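Local coordinates for protein amino Transferase (PDB 3ELE) that probably transfers amino groups between amino acids and keto acids with bound pyridoxal-5'-phosphate, as a dimeric class I and II aminotransferase, at residues A[45-50]-A[303-309]; A[157-162]-A[187-193]; A[345-349]-A[360-364]. All coordinates share one frame; numbering follows the deposited sequence.

Interaction 1: A[45-50]-A[303-309]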
# COMPACT_ATOMS: atom_id res chain seq x y z
N PRO A 45 7.40 11.42 -14.18
CA PRO A 45 8.17 12.61 -13.82
C PRO A 45 9.61 12.56 -14.36
O PRO A 45 10.30 11.55 -14.18
CB PRO A 45 8.15 12.58 -12.28
CG PRO A 45 6.84 12.01 -11.96
CD PRO A 45 6.59 10.96 -13.04
N SER A 46 10.01 13.61 -15.06
CA SER A 46 11.32 13.72 -15.68
C SER A 46 12.26 14.76 -15.06
O SER A 46 13.44 14.79 -15.44
CB SER A 46 11.13 13.99 -17.17
OG SER A 46 10.35 15.15 -17.36
N ILE A 47 11.78 15.63 -14.16
CA ILE A 47 12.64 16.64 -13.48
C ILE A 47 13.07 16.06 -12.11
O ILE A 47 12.27 15.34 -11.49
CB ILE A 47 11.97 18.05 -13.33
CG1 ILE A 47 10.74 18.03 -12.36
CG2 ILE A 47 11.58 18.60 -14.72
CD1 ILE A 47 10.03 19.41 -12.21
N PRO A 48 14.32 16.33 -11.66
CA PRO A 48 14.73 15.80 -10.37
C PRO A 48 14.04 16.51 -9.20
O PRO A 48 13.62 17.67 -9.33
CB PRO A 48 16.23 16.09 -10.34
CG PRO A 48 16.38 17.27 -11.15
CD PRO A 48 15.42 17.09 -12.28
N ALA A 49 13.93 15.80 -8.07
CA ALA A 49 13.35 16.35 -6.85
C ALA A 49 14.15 17.59 -6.45
O ALA A 49 15.35 17.67 -6.77
CB ALA A 49 13.40 15.30 -5.71
N PRO A 50 13.52 18.56 -5.76
CA PRO A 50 14.31 19.70 -5.26
C PRO A 50 15.34 19.18 -4.24
O PRO A 50 15.07 18.19 -3.55
CB PRO A 50 13.26 20.58 -4.56
CG PRO A 50 12.20 19.64 -4.21
CD PRO A 50 12.12 18.69 -5.34
N THR A 303 8.93 22.41 -4.56
CA THR A 303 8.66 21.73 -5.83
C THR A 303 9.94 21.69 -6.66
O THR A 303 10.88 22.46 -6.41
CB THR A 303 7.57 22.45 -6.68
OG1 THR A 303 8.00 23.79 -6.96
CG2 THR A 303 6.21 22.50 -5.97
N GLY A 304 9.96 20.79 -7.64
CA GLY A 304 11.06 20.75 -8.62
C GLY A 304 10.95 21.95 -9.56
O GLY A 304 10.09 22.81 -9.37
N ASP A 305 11.84 22.02 -10.55
CA ASP A 305 11.84 23.11 -11.55
C ASP A 305 10.65 22.95 -12.53
O ASP A 305 10.79 22.41 -13.64
CB ASP A 305 13.19 23.15 -12.31
CG ASP A 305 13.33 24.38 -13.23
OD1 ASP A 305 12.50 25.32 -13.19
OD2 ASP A 305 14.33 24.41 -13.98
N ILE A 306 9.49 23.45 -12.10
CA ILE A 306 8.22 23.37 -12.87
C ILE A 306 8.33 24.09 -14.24
O ILE A 306 7.66 23.70 -15.19
CB ILE A 306 6.97 23.92 -12.06
CG1 ILE A 306 6.80 23.20 -10.70
CG2 ILE A 306 5.64 23.79 -12.88
CD1 ILE A 306 6.63 21.69 -10.79
N ASN A 307 9.20 25.11 -14.33
CA ASN A 307 9.41 25.86 -15.59
C ASN A 307 10.08 25.02 -16.72
O ASN A 307 9.99 25.37 -17.91
CB ASN A 307 10.20 27.15 -15.33
CG ASN A 307 10.06 28.16 -16.46
OD1 ASN A 307 10.95 28.27 -17.30
ND2 ASN A 307 8.93 28.86 -16.50
N ALA A 308 10.76 23.93 -16.35
CA ALA A 308 11.30 22.97 -17.33
C ALA A 308 10.15 22.33 -18.12
O ALA A 308 10.27 22.12 -19.33
CB ALA A 308 12.13 21.89 -16.65
N TYR A 309 9.05 22.02 -17.44
CA TYR A 309 7.87 21.46 -18.09
C TYR A 309 7.13 22.49 -18.97
O TYR A 309 6.58 22.12 -20.03
CB TYR A 309 6.87 20.90 -17.07
CG TYR A 309 7.29 19.67 -16.27
CD1 TYR A 309 7.87 18.56 -16.90
CD2 TYR A 309 6.98 19.55 -14.90
CE1 TYR A 309 8.20 17.40 -16.18
CE2 TYR A 309 7.29 18.38 -14.17
CZ TYR A 309 7.91 17.31 -14.82
OH TYR A 309 8.22 16.16 -14.12
O HOH W 1 13.52 19.90 -10.55
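P50 and G304 mark the closest backbone approach, their CA atoms 4.8 Å apart, where the irregular segment 45-50 passes the loop that leads into helix 306-323. I47 carries most of the packing. Its CG2 lies over one face of the Y309 ring, off toward the rim, in a CH-pi contact 4.1 Å from the centroid, and also meets A308 CB. Its chi1 of 67° sets CG1 between the backbone N and carbonyl carbon, and an extended chi2 (-179°) carries CD1 to 3.5 Å from Y309 CE2. The backbone of S46 donates from N to Y309 OH at 3.3 Å, with an N-H...O angle of 147°, while S46 OG sits at the ring's edge. Replacing Y309 by an alanine is likely to leave S46 N without this acceptor and I47 CG2 without its ring face. Farther along, a water donates to P48 O and accepts from D305 N, and the P50 ring rests against the T303 carbonyl. The contact thus fastens the loop between strand 38-39 and helix 51-63 to the start of helix 306-323; F334 meets the Y309 ring, and V67 of the second subunit packs on P48.

Interaction 2: A[157-162]-A[187-193]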
# COMPACT_ATOMS: atom_id res chain seq x y z
N HIS A 157 -13.82 23.27 -24.89
CA HIS A 157 -12.95 23.88 -23.85
C HIS A 157 -12.30 22.93 -22.82
O HIS A 157 -11.47 23.38 -22.04
CB HIS A 157 -13.75 24.94 -23.08
CG HIS A 157 -14.28 26.04 -23.95
ND1 HIS A 157 -13.49 27.07 -24.40
CD2 HIS A 157 -15.52 26.27 -24.44
CE1 HIS A 157 -14.22 27.89 -25.14
NE2 HIS A 157 -15.45 27.42 -25.19
N PHE A 158 -12.65 21.63 -22.83
CA PHE A 158 -12.17 20.63 -21.86
C PHE A 158 -12.46 20.99 -20.39
O PHE A 158 -11.61 20.82 -19.50
CB PHE A 158 -10.72 20.22 -22.13
CG PHE A 158 -10.57 19.48 -23.43
CD1 PHE A 158 -10.93 18.13 -23.51
CD2 PHE A 158 -10.11 20.13 -24.58
CE1 PHE A 158 -10.82 17.43 -24.74
CE2 PHE A 158 -10.00 19.44 -25.80
CZ PHE A 158 -10.35 18.09 -25.87
N GLN A 159 -13.69 21.49 -20.19
CA GLN A 159 -14.25 21.78 -18.88
C GLN A 159 -15.27 20.63 -18.67
O GLN A 159 -14.92 19.46 -18.90
CB GLN A 159 -14.83 23.20 -18.83
CG GLN A 159 -13.80 24.32 -19.03
CD GLN A 159 -12.86 24.53 -17.83
OE1 GLN A 159 -13.32 24.68 -16.67
NE2 GLN A 159 -11.56 24.62 -18.11
N ILE A 160 -16.49 20.93 -18.26
CA ILE A 160 -17.50 19.89 -18.01
C ILE A 160 -18.74 20.20 -18.81
O ILE A 160 -19.17 21.34 -18.85
CB ILE A 160 -17.86 19.80 -16.50
CG1 ILE A 160 -16.59 19.47 -15.67
CG2 ILE A 160 -18.98 18.77 -16.27
CD1 ILE A 160 -16.82 19.31 -14.16
N ASP A 161 -19.28 19.18 -19.48
CA ASP A 161 -20.58 19.29 -20.16
C ASP A 161 -21.58 19.01 -19.03
O ASP A 161 -21.88 17.85 -18.73
CB ASP A 161 -20.67 18.26 -21.30
CG ASP A 161 -22.02 18.25 -22.00
OD1 ASP A 161 -23.06 18.71 -21.45
OD2 ASP A 161 -22.04 17.69 -23.11
N PHE A 162 -22.07 20.08 -18.41
CA PHE A 162 -23.01 19.96 -17.27
C PHE A 162 -24.34 19.30 -17.59
O PHE A 162 -24.91 18.66 -16.70
CB PHE A 162 -23.20 21.30 -16.56
CG PHE A 162 -21.96 21.76 -15.84
CD1 PHE A 162 -21.53 21.10 -14.68
CD2 PHE A 162 -21.20 22.82 -16.36
CE1 PHE A 162 -20.37 21.50 -14.02
CE2 PHE A 162 -20.03 23.22 -15.71
CZ PHE A 162 -19.61 22.57 -14.54
N THR A 187 -6.07 20.18 -19.01
CA THR A 187 -7.02 21.23 -18.71
C THR A 187 -6.97 21.56 -17.21
O THR A 187 -6.44 20.77 -16.41
CB THR A 187 -8.47 20.83 -19.09
OG1 THR A 187 -9.29 22.01 -19.11
CG2 THR A 187 -9.06 19.77 -18.11
N VAL A 188 -7.47 22.74 -16.86
CA VAL A 188 -7.58 23.18 -15.47
C VAL A 188 -8.98 23.73 -15.32
O VAL A 188 -9.35 24.66 -16.04
CB VAL A 188 -6.55 24.24 -15.09
CG1 VAL A 188 -6.84 24.79 -13.67
CG2 VAL A 188 -5.16 23.68 -15.14
N TYR A 189 -9.77 23.16 -14.42
CA TYR A 189 -11.14 23.66 -14.20
C TYR A 189 -11.13 25.02 -13.52
O TYR A 189 -10.45 25.23 -12.50
CB TYR A 189 -12.02 22.68 -13.42
CG TYR A 189 -12.24 21.31 -14.07
CD1 TYR A 189 -12.38 21.15 -15.46
CD2 TYR A 189 -12.40 20.17 -13.27
CE1 TYR A 189 -12.61 19.89 -16.04
CE2 TYR A 189 -12.64 18.91 -13.85
CZ TYR A 189 -12.74 18.78 -15.23
OH TYR A 189 -12.96 17.54 -15.79
N SER A 190 -11.85 25.97 -14.12
CA SER A 190 -11.97 27.34 -13.62
C SER A 190 -12.85 27.37 -12.38
O SER A 190 -13.62 26.43 -12.14
CB SER A 190 -12.62 28.24 -14.68
OG SER A 190 -13.93 27.77 -14.98
N GLU A 191 -12.77 28.47 -11.64
CA GLU A 191 -13.64 28.69 -10.48
C GLU A 191 -15.10 28.53 -10.88
O GLU A 191 -15.89 27.92 -10.13
CB GLU A 191 -13.43 30.09 -9.88
CG GLU A 191 -14.14 30.28 -8.56
CD GLU A 191 -14.01 31.68 -7.97
OE1 GLU A 191 -14.08 32.68 -8.73
OE2 GLU A 191 -13.90 31.76 -6.73
N GLU A 192 -15.46 29.08 -12.04
CA GLU A 192 -16.82 28.99 -12.56
C GLU A 192 -17.26 27.53 -12.74
O GLU A 192 -18.35 27.16 -12.31
CB GLU A 192 -16.95 29.80 -13.86
CG GLU A 192 -18.35 29.85 -14.45
CD GLU A 192 -18.44 30.72 -15.70
OE1 GLU A 192 -17.69 31.71 -15.83
OE2 GLU A 192 -19.30 30.42 -16.56
N THR A 193 -16.39 26.71 -13.34
CA THR A 193 -16.66 25.28 -13.52
C THR A 193 -16.83 24.56 -12.17
O THR A 193 -17.78 23.80 -11.99
CB THR A 193 -15.54 24.62 -14.34
OG1 THR A 193 -15.56 25.18 -15.65
CG2 THR A 193 -15.71 23.12 -14.45
O HOH W 2 -12.70 17.71 -18.48
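Q159 and T193 make the shortest hydrogen bond between the segments: T193 OG1 donates to Q159 OE1 at 2.5 Å, in the carbonyl plane and on a lone pair. The same oxygen accepts from S190 N at 3.2 Å, a nearly straight bond (165°) whose donor is tilted slightly from that plane. The other end of the amide is also engaged, because NE2 donates to V188 O at 3.0 Å; this acceptor lies close to the glutamine's amide plane, although the N approaches from above the V188 carbonyl plane. A turn at chi2 (-73°) bends the Q159 chain so that OE1 reaches S190 N and T193 OG1 while NE2 reaches V188 O. Beside it, T187 OG1 donates to F158 O at 2.6 Å, from above the carbonyl plane. A water lies 2.9 Å from Q159 O and 2.7 Å from Y189 OH, in the plane of the tyrosine ring at its edge.

Outside this polar group, I160 CG1 stands over one face of Y189 in a CH-pi contact, 4.2 Å from the centroid. T193 O lies at the edge of the F162 ring, 3.4 Å from CZ, and I130 and L197 add to the apolar surroundings of I160. Three bonds therefore hold the Q159 amide against flipping: its oxygen faces two donors and its nitrogen an acceptor, at S190, the N-cap position of helix 191-208.

Interaction 3: A[345-349]-A[360-364]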
# COMPACT_ATOMS: atom_id res chain seq x y z
N SER A 345 -8.10 7.57 -34.32
CA SER A 345 -6.84 7.84 -33.60
C SER A 345 -5.86 6.68 -33.59
O SER A 345 -4.65 6.90 -33.59
CB SER A 345 -7.11 8.22 -32.17
OG SER A 345 -8.09 9.21 -32.10
N ASN A 346 -6.37 5.44 -33.57
CA ASN A 346 -5.51 4.24 -33.58
C ASN A 346 -4.75 4.12 -34.91
O ASN A 346 -3.54 3.87 -34.92
CB ASN A 346 -6.31 2.96 -33.29
CG ASN A 346 -7.05 3.01 -31.95
OD1 ASN A 346 -6.44 2.93 -30.89
ND2 ASN A 346 -8.37 3.12 -32.01
N ALA A 347 -5.47 4.34 -36.02
CA ALA A 347 -4.91 4.35 -37.37
C ALA A 347 -3.92 5.51 -37.51
O ALA A 347 -2.85 5.35 -38.12
CB ALA A 347 -6.02 4.46 -38.42
N PHE A 348 -4.26 6.67 -36.94
CA PHE A 348 -3.34 7.82 -36.90
C PHE A 348 -2.06 7.53 -36.08
O PHE A 348 -0.97 7.90 -36.52
CB PHE A 348 -4.04 9.08 -36.38
CG PHE A 348 -3.11 10.25 -36.17
CD1 PHE A 348 -2.50 10.86 -37.25
CD2 PHE A 348 -2.87 10.75 -34.89
CE1 PHE A 348 -1.61 11.95 -37.06
CE2 PHE A 348 -2.01 11.84 -34.69
CZ PHE A 348 -1.38 12.44 -35.79
N CYS A 349 -2.20 6.88 -34.92
CA CYS A 349 -1.03 6.51 -34.09
C CYS A 349 -0.11 5.51 -34.78
O CYS A 349 1.08 5.52 -34.51
CB CYS A 349 -1.43 6.00 -32.71
SG CYS A 349 -2.07 7.31 -31.73
N VAL A 360 -0.06 8.34 -28.04
CA VAL A 360 -1.07 7.45 -27.49
C VAL A 360 -2.48 7.88 -27.89
O VAL A 360 -2.86 9.03 -27.66
CB VAL A 360 -0.95 7.45 -25.92
CG1 VAL A 360 -2.03 6.62 -25.27
CG2 VAL A 360 0.45 6.96 -25.48
N ALA A 361 -3.26 6.96 -28.47
CA ALA A 361 -4.66 7.22 -28.86
C ALA A 361 -5.47 7.51 -27.61
O ALA A 361 -5.27 6.86 -26.59
CB ALA A 361 -5.27 6.04 -29.63
N ALA A 362 -6.35 8.51 -27.68
CA ALA A 362 -7.14 8.94 -26.54
C ALA A 362 -8.47 8.17 -26.36
O ALA A 362 -9.24 8.49 -25.45
CB ALA A 362 -7.37 10.44 -26.60
N ASP A 363 -8.71 7.13 -27.18
CA ASP A 363 -9.94 6.30 -27.12
C ASP A 363 -10.10 5.68 -25.73
O ASP A 363 -11.16 5.78 -25.14
CB ASP A 363 -9.94 5.17 -28.16
CG ASP A 363 -9.60 5.65 -29.57
OD1 ASP A 363 -8.61 6.39 -29.72
OD2 ASP A 363 -10.26 5.24 -30.53
N GLY A 364 -9.02 5.10 -25.23
CA GLY A 364 -8.95 4.50 -23.89
C GLY A 364 -9.16 5.49 -22.75
O GLY A 364 -9.59 5.08 -21.67
O HOH W 3 -10.32 7.13 -32.38
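S345 and A361 meet through their CB atoms, 3.8 Å apart, at the closest backbone approach between the first turn of helix 345-353 and the short strand 360-361. The A361 methyl is touched from three positions on the helix. S345 CB comes from one, N346 OD1 from another at 3.6 Å, and C349 SG from a third; the sulfur also lies 3.5 Å from A361 N, so it packs against backbone as well as side chain. S345 and C349, four residues apart, come round to the same face of the helix, as expected.

Beyond the methyl, D363 faces the start of the helix. N346 ND2 donates to D363 OD2 at 3.2 Å, but the bond is weak, bent to 121° at the hydrogen, and the amide and carboxylate planes stand 43° apart. The other carboxylate oxygen, OD1, approaches S345 CB to 3.4 Å. A water gives a firmer connection: it donates to D363 OD2 at 2.6 Å and accepts from S345 N at 3.0 Å, linking the carboxylate to an amide in the first turn. A negative charge near this helix start would probably be favoured by the helix dipole.

What positions these groups lies a shell farther out. S345 OG stands anti to its own carbonyl carbon (chi1 -49°) and is hydrogen-bonded to W370 O, which fixes the rotation of the hydroxyl and leaves CB against A361. N346 N and A347 N donate weakly to D344 OD1. Backbone bonds pair V360 with R372 and A362 with W370, making 360-361 the outermost strand of its four-stranded antiparallel sheet in this chain, beside 370-374; helix 345-353 packs on 370-374 through F348 and C349, which touch V371, while V360 turns to helix 17-32.

The three contacts illustrate how a PLP-dependent fold is tied together at separate points of the chain. None touches another. The centre of interaction 1 lies 26 Å from that of interaction 2 and 28 Å from that of interaction 3; interactions 2 and 3 have centres 24 Å apart and nearest atoms about 8 Å apart. In sequence, interaction 2 falls wholly between the two segments of interaction 1, whereas interaction 3 follows both. Interaction 1 comes nearest the cofactor, with the P45 side chain about 7 Å from a bound PLP, against about 11 Å for T187 and 12 Å for V360. W370 relates interactions 2 and 3: its ring meets F158 edge-to-face, and its backbone O accepts from S345 OG.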